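Local coordinates for esterase family protein (Staphylococcus aureus, PDB 7L0A) that probably hydrolyses S-formylglutathione to formate and glutathione as a serine esterase of the alpha/beta-hydrolase fold, at residues 57-60 / 61-64; 155-158 / 159-162; 242-245 / 246-249. One frame throughout, in Å; residues are numbered along the deposited sequence.

All three contacts are local turns or helix starts on the loops that surround the predicted charge relay of S129, D213 and H242. Contact 3 holds the histidine itself and begins helix 244-259; contact 1 begins helix 62-66 and touches contact 3 directly, S58 OG and Y244 OH lying 2.7 Å apart in a probable hydrogen bond. The centres of the two contacts are about 13 Å apart. Contact 2 stands by itself: its nearest atoms are about 11 Å from contact 1 and about 6 Å from contact 3. It still reaches the site, since the V155 side chain comes within about 4 Å of that of S129. Bound magnesium lies about 3 Å from the S58 side chain.

Contact 1: residues 57-60 / 61-64; sequences SSDE and TTYM
D59 and T62 form a capping box at the start of helix 62-66, on the loop that leaves strand 49-53 in this alpha/beta-hydrolase. The D59 backbone N donates to T62 OG1 almost straight (2.9 Å, 171°), and T62 N donates to D59 O at 3.2 Å. With CG between its own N and carbonyl carbon (chi1 67°), D59 brings OD1 to T61, where it takes two bonds. T61 OG1 reaches the syn lone pair of OD1 at 2.7 Å, and T61 N comes to the anti side of the same oxygen at 2.8 Å, tilted out of the carboxylate plane. Two donors on one oxygen should fix the rotation of the carboxylate. T61 OG1 is also bonded to R65 one turn on. E60 lies alongside T61, pointing the same way, with OE2 3.7 Å from T61 CG2. S58 packs on the other threonine, its CB 3.4 Å from T62 OG1, while its hydroxyl is bonded to Y244 on helix 244-259. A water beside D59 OD2 and T61 OG1 donates to both, 3.0 Å from each.

Contact 2: residues 155-158 / 159-162; sequences VFEA and QNLM
V155 CG1 rests against N160 CB at 3.7 Å, the two side chains running antiparallel past one another, and this is the close-packed, buried side of the turn. L161 adds CD2 at 4.2 Å from the same V155 methyl, and both side chains lean on M130 of helix 130-141, next to the predicted nucleophile S129. On the polar side the N160 amide folds back over the preceding backbone, its CG anti to its own carbonyl carbon (chi1 -64°). OD1 there accepts two weak, long bonds, from F156 N and from E157 N (3.3 Å), and E157 CB packs 3.8 Å from it. A water bridges the first pair, accepting from F156 N and donating to N160 OD1 at 2.8 Å. ND2 of the same amide is bonded to D218 of helix 216-228. The turn lies in the loop between strand 148-152 and helix 168-177 of the alpha/beta-hydrolase fold; the backbone of 159-162 is coiled as in a helix but lacks its regular hydrogen-bond pattern. L161 N donates to A158 O at 3.0 Å, and N160 N makes a weaker bond to E157 O. Looser and more open, the other side has Q159, whose extended chain leads its amide away from the turn.

Contact 3: residues 242-245 / 246-249; sequences HDYA and YWDQ
The backbone of residues 242-245 runs straight into that of 246-249, passing through an extended D243 into the first turns of helix 244-259. W247 N bonds D243 O at 3.0 Å, and D248 N bonds Y244 O at 2.8 Å. D243 is the N-cap: OD1 accepts from Y246 N at 3.2 Å, nearly along its C-O bond, while D243 O takes a weak second bond from the same N-H. W247 carries the side-chain contact, its indole turned on edge to two rings in an aromatic cluster. With CG anti to the carbonyl carbon (chi1 -60°), the indole lies back against the peptide between H242 and D243, and D243 O sits over one of its faces, offset toward the rim. CZ2 of W247 stands over the centre of the H242 imidazole, CH2 coming to 3.6 Å from H242 CD2, in a T-shaped pair with planes at 83°. CE3 of W247 likewise points onto the face of the Y244 ring, 3.8 Å from Y244 CG, with planes at 89°. The indole thus supports one face of the predicted charge-relay histidine, whose ND1 is bonded to D213. Around the cluster, W247 NE1 bonds S153 in the loop after strand 148-152, the indole stacks on H128 at the end of strand 123-128, and Y63 of helix 62-66 meets Y244 edge-to-face.

Contact 1: residues 57-60 / 61-64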
loop_
_atom_site.group_PDB
_atom_site.type_symbol
_atom_site.label_atom_id
_atom_site.label_comp_id
_atom_site.label_asym_id
_atom_site.label_seq_id
_atom_site.Cartn_x
_atom_site.Cartn_y
_atom_site.Cartn_z
ATOM N N SER B 57 -1.864 10.676 21.111
ATOM C CA SER B 57 -1.359 9.505 21.798
ATOM C C SER B 57 -1.365 8.287 20.911
ATOM O O SER B 57 -1.210 7.168 21.405
ATOM C CB SER B 57 -2.177 9.248 23.061
ATOM O OG SER B 57 -1.960 10.325 23.962
ATOM N N SER B 58 -1.511 8.486 19.613
ATOM C CA SER B 58 -1.707 7.441 18.636
ATOM C C SER B 58 -0.732 7.578 17.475
ATOM O O SER B 58 -0.033 8.584 17.290
ATOM C CB SER B 58 -3.143 7.471 18.094
ATOM O OG SER B 58 -4.057 7.227 19.134
ATOM N N ASP B 59 -0.725 6.547 16.642
ATOM C CA ASP B 59 -0.040 6.539 15.360
ATOM C C ASP B 59 -0.948 5.815 14.358
ATOM O O ASP B 59 -2.139 5.595 14.612
ATOM C CB ASP B 59 1.355 5.913 15.510
ATOM C CG ASP B 59 1.327 4.438 15.855
ATOM O OD1 ASP B 59 0.315 3.740 15.622
ATOM O OD2 ASP B 59 2.364 3.952 16.397
ATOM N N GLU B 60 -0.402 5.495 13.188
ATOM C CA GLU B 60 -1.175 4.934 12.092
ATOM C C GLU B 60 -1.698 3.520 12.377
ATOM O O GLU B 60 -2.481 3.000 11.563
ATOM C CB GLU B 60 -0.331 4.927 10.803
ATOM C CG GLU B 60 0.666 3.745 10.706
ATOM C CD GLU B 60 1.953 3.938 11.478
ATOM O OE1 GLU B 60 2.158 5.033 12.052
ATOM O OE2 GLU B 60 2.790 2.969 11.508
ATOM N N THR B 61 -1.288 2.910 13.484
ATOM C CA THR B 61 -1.733 1.572 13.855
ATOM C C THR B 61 -2.785 1.551 14.964
ATOM O O THR B 61 -3.390 0.494 15.209
ATOM C CB THR B 61 -0.557 0.664 14.305
ATOM O OG1 THR B 61 -0.088 1.030 15.604
ATOM C CG2 THR B 61 0.571 0.645 13.296
ATOM N N THR B 62 -3.046 2.676 15.636
ATOM C CA THR B 62 -3.795 2.606 16.887
ATOM C C THR B 62 -5.269 2.310 16.652
ATOM O O THR B 62 -5.879 1.565 17.426
ATOM C CB THR B 62 -3.627 3.910 17.669
ATOM O OG1 THR B 62 -2.235 4.251 17.705
ATOM C CG2 THR B 62 -4.175 3.753 19.049
ATOM N N TYR B 63 -5.881 2.915 15.633
ATOM C CA TYR B 63 -7.276 2.609 15.359
ATOM C C TYR B 63 -7.436 1.132 15.036
ATOM O O TYR B 63 -8.387 0.496 15.503
ATOM C CB TYR B 63 -7.837 3.465 14.215
ATOM C CG TYR B 63 -8.718 4.610 14.669
ATOM C CD1 TYR B 63 -10.016 4.378 15.087
ATOM C CD2 TYR B 63 -8.246 5.899 14.693
ATOM C CE1 TYR B 63 -10.841 5.429 15.515
ATOM C CE2 TYR B 63 -9.055 6.948 15.088
ATOM C CZ TYR B 63 -10.343 6.692 15.521
ATOM O OH TYR B 63 -11.167 7.711 15.970
ATOM N N MET B 64 -6.491 0.559 14.261
ATOM C CA MET B 64 -6.562 -0.864 13.961
ATOM C C MET B 64 -6.530 -1.700 15.227
ATOM O O MET B 64 -7.273 -2.680 15.346
ATOM C CB MET B 64 -5.406 -1.276 13.056
ATOM C CG MET B 64 -5.452 -0.638 11.683
ATOM S SD MET B 64 -6.913 -1.085 10.689
ATOM C CE MET B 64 -6.839 -2.861 10.636
HETATM O O HOH W 1 -4.626 5.037 13.786
HETATM O O HOH W 2 2.938 1.067 15.953
HETATM O O HOH W 3 -5.001 2.397 12.357
#

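Contact 2: residues 155-158 / 159-162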
loop_
_atom_site.group_PDB
_atom_site.type_symbol
_atom_site.label_atom_id
_atom_site.label_comp_id
_atom_site.label_asym_id
_atom_site.label_seq_id
_atom_site.Cartn_x
_atom_site.Cartn_y
_atom_site.Cartn_z
ATOM N N VAL B 155 -11.239 18.916 19.524
ATOM C CA VAL B 155 -10.670 20.186 19.985
ATOM C C VAL B 155 -11.172 21.302 19.075
ATOM O O VAL B 155 -10.837 21.349 17.887
ATOM C CB VAL B 155 -9.140 20.086 19.963
ATOM C CG1 VAL B 155 -8.469 21.437 20.153
ATOM C CG2 VAL B 155 -8.629 19.091 21.010
ATOM N N PHE B 156 -12.008 22.189 19.622
ATOM C CA PHE B 156 -12.581 23.299 18.866
ATOM C C PHE B 156 -12.059 24.667 19.281
ATOM O O PHE B 156 -12.350 25.675 18.592
ATOM C CB PHE B 156 -14.121 23.328 18.998
ATOM C CG PHE B 156 -14.850 22.165 18.330
ATOM C CD1 PHE B 156 -14.806 21.990 16.961
ATOM C CD2 PHE B 156 -15.618 21.283 19.093
ATOM C CE1 PHE B 156 -15.493 20.926 16.348
ATOM C CE2 PHE B 156 -16.303 20.241 18.490
ATOM C CZ PHE B 156 -16.231 20.056 17.123
ATOM N N GLU B 157 -11.379 24.748 20.420
ATOM C CA GLU B 157 -10.996 26.014 20.997
ATOM C C GLU B 157 -9.509 26.057 21.275
ATOM O O GLU B 157 -8.892 25.072 21.653
ATOM C CB GLU B 157 -11.707 26.289 22.337
ATOM C CG GLU B 157 -13.174 26.005 22.347
ATOM C CD GLU B 157 -13.876 26.758 23.446
ATOM O OE1 GLU B 157 -13.198 27.527 24.166
ATOM O OE2 GLU B 157 -15.106 26.592 23.594
ATOM N N ALA B 158 -8.965 27.271 21.190
ATOM C CA ALA B 158 -7.536 27.452 21.410
ATOM C C ALA B 158 -7.103 27.001 22.803
ATOM O O ALA B 158 -6.014 26.432 22.974
ATOM C CB ALA B 158 -7.192 28.929 21.198
ATOM N N GLN B 159 -7.910 27.278 23.824
ATOM C CA GLN B 159 -7.407 26.916 25.136
ATOM C C GLN B 159 -7.342 25.404 25.318
ATOM O O GLN B 159 -6.527 24.913 26.111
ATOM C CB GLN B 159 -8.229 27.507 26.271
ATOM C CG GLN B 159 -7.384 27.487 27.548
ATOM C CD GLN B 159 -8.188 27.623 28.812
ATOM O OE1 GLN B 159 -9.335 28.078 28.787
ATOM N NE2 GLN B 159 -7.595 27.225 29.937
ATOM N N ASN B 160 -8.148 24.648 24.565
ATOM C CA ASN B 160 -8.042 23.196 24.648
ATOM C C ASN B 160 -6.617 22.724 24.370
ATOM O O ASN B 160 -6.219 21.636 24.815
ATOM C CB ASN B 160 -8.948 22.489 23.638
ATOM C CG ASN B 160 -10.410 22.716 23.861
ATOM O OD1 ASN B 160 -11.194 22.550 22.921
ATOM N ND2 ASN B 160 -10.808 23.019 25.092
ATOM N N LEU B 161 -5.860 23.499 23.578
ATOM C CA LEU B 161 -4.577 23.030 23.073
ATOM C C LEU B 161 -3.579 22.829 24.197
ATOM O O LEU B 161 -2.670 22.003 24.088
ATOM C CB LEU B 161 -4.003 24.027 22.062
ATOM C CG LEU B 161 -4.758 24.214 20.756
ATOM C CD1 LEU B 161 -4.249 25.460 20.038
ATOM C CD2 LEU B 161 -4.588 23.009 19.854
ATOM N N MET B 162 -3.704 23.593 25.267
ATOM C CA MET B 162 -2.762 23.483 26.368
ATOM C C MET B 162 -3.025 22.281 27.256
ATOM O O MET B 162 -2.182 21.969 28.099
ATOM C CB MET B 162 -2.805 24.785 27.177
ATOM C CG MET B 162 -2.536 26.007 26.315
ATOM S SD MET B 162 -0.808 26.055 25.817
ATOM C CE MET B 162 -0.081 26.525 27.400
HETATM O O HOH W 4 -13.518 21.332 22.091
#

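Contact 3: residues 242-245 / 246-249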
loop_
_atom_site.group_PDB
_atom_site.type_symbol
_atom_site.label_atom_id
_atom_site.label_comp_id
_atom_site.label_asym_id
_atom_site.label_seq_id
_atom_site.Cartn_x
_atom_site.Cartn_y
_atom_site.Cartn_z
ATOM N N HIS B 242 -12.807 10.101 26.973
ATOM C CA HIS B 242 -11.815 10.439 25.956
ATOM C C HIS B 242 -10.876 9.249 25.727
ATOM O O HIS B 242 -9.702 9.255 26.081
ATOM C CB HIS B 242 -11.055 11.693 26.403
ATOM C CG HIS B 242 -10.331 12.401 25.311
ATOM N ND1 HIS B 242 -10.923 13.385 24.557
ATOM C CD2 HIS B 242 -9.065 12.277 24.850
ATOM C CE1 HIS B 242 -10.050 13.833 23.672
ATOM N NE2 HIS B 242 -8.922 13.167 23.818
ATOM N N ASP B 243 -11.416 8.201 25.103
ATOM C CA ASP B 243 -10.663 6.953 24.967
ATOM C C ASP B 243 -11.252 6.110 23.840
ATOM O O ASP B 243 -12.310 6.426 23.274
ATOM C CB ASP B 243 -10.617 6.194 26.298
ATOM C CG ASP B 243 -11.985 5.861 26.842
ATOM O OD1 ASP B 243 -12.865 5.422 26.074
ATOM O OD2 ASP B 243 -12.184 6.007 28.062
ATOM N N TYR B 244 -10.537 5.002 23.520
ATOM C CA TYR B 244 -10.902 4.180 22.375
ATOM C C TYR B 244 -12.075 3.266 22.660
ATOM O O TYR B 244 -12.694 2.732 21.725
ATOM C CB TYR B 244 -9.693 3.383 21.916
ATOM C CG TYR B 244 -8.818 4.145 20.968
ATOM C CD1 TYR B 244 -9.167 4.251 19.622
ATOM C CD2 TYR B 244 -7.646 4.759 21.389
ATOM C CE1 TYR B 244 -8.380 4.955 18.725
ATOM C CE2 TYR B 244 -6.843 5.478 20.485
ATOM C CZ TYR B 244 -7.200 5.550 19.180
ATOM O OH TYR B 244 -6.419 6.217 18.280
ATOM N N ALA B 245 -12.430 3.059 23.924
ATOM C CA ALA B 245 -13.703 2.389 24.183
ATOM C C ALA B 245 -14.852 3.204 23.602
ATOM O O ALA B 245 -15.790 2.653 23.010
ATOM C CB ALA B 245 -13.885 2.181 25.677
ATOM N N TYR B 246 -14.779 4.536 23.720
ATOM C CA TYR B 246 -15.773 5.380 23.079
ATOM C C TYR B 246 -15.538 5.491 21.572
ATOM O O TYR B 246 -16.484 5.344 20.791
ATOM C CB TYR B 246 -15.785 6.787 23.721
ATOM C CG TYR B 246 -16.784 7.700 23.057
ATOM C CD1 TYR B 246 -18.141 7.553 23.285
ATOM C CD2 TYR B 246 -16.373 8.725 22.188
ATOM C CE1 TYR B 246 -19.066 8.379 22.668
ATOM C CE2 TYR B 246 -17.293 9.522 21.565
ATOM C CZ TYR B 246 -18.634 9.350 21.813
ATOM O OH TYR B 246 -19.577 10.143 21.197
ATOM N N TRP B 247 -14.292 5.744 21.125
ATOM C CA TRP B 247 -14.085 5.922 19.691
ATOM C C TRP B 247 -14.374 4.645 18.896
ATOM O O TRP B 247 -14.774 4.742 17.734
ATOM C CB TRP B 247 -12.662 6.458 19.387
ATOM C CG TRP B 247 -12.476 7.802 20.077
ATOM C CD1 TRP B 247 -13.392 8.783 20.162
ATOM C CD2 TRP B 247 -11.349 8.225 20.851
ATOM N NE1 TRP B 247 -12.909 9.817 20.935
ATOM C CE2 TRP B 247 -11.647 9.509 21.349
ATOM C CE3 TRP B 247 -10.106 7.671 21.141
ATOM C CZ2 TRP B 247 -10.771 10.214 22.149
ATOM C CZ3 TRP B 247 -9.241 8.353 21.932
ATOM C CH2 TRP B 247 -9.566 9.645 22.423
ATOM N N ASP B 248 -14.282 3.451 19.518
ATOM C CA ASP B 248 -14.688 2.242 18.800
ATOM C C ASP B 248 -16.182 2.275 18.483
ATOM O O ASP B 248 -16.597 2.046 17.338
ATOM C CB ASP B 248 -14.335 1.017 19.641
ATOM C CG ASP B 248 -14.729 -0.289 18.994
ATOM O OD1 ASP B 248 -14.554 -0.484 17.779
ATOM O OD2 ASP B 248 -15.212 -1.182 19.738
ATOM N N GLN B 249 -16.997 2.594 19.486
ATOM C CA GLN B 249 -18.437 2.704 19.296
ATOM C C GLN B 249 -18.803 3.819 18.334
ATOM O O GLN B 249 -19.700 3.665 17.489
ATOM C CB GLN B 249 -19.120 2.984 20.638
ATOM C CG GLN B 249 -18.937 1.932 21.704
ATOM C CD GLN B 249 -19.495 2.383 23.051
ATOM O OE1 GLN B 249 -18.748 2.569 24.012
ATOM N NE2 GLN B 249 -20.810 2.572 23.117
HETATM O O HOH W 5 -16.381 0.003 22.697
#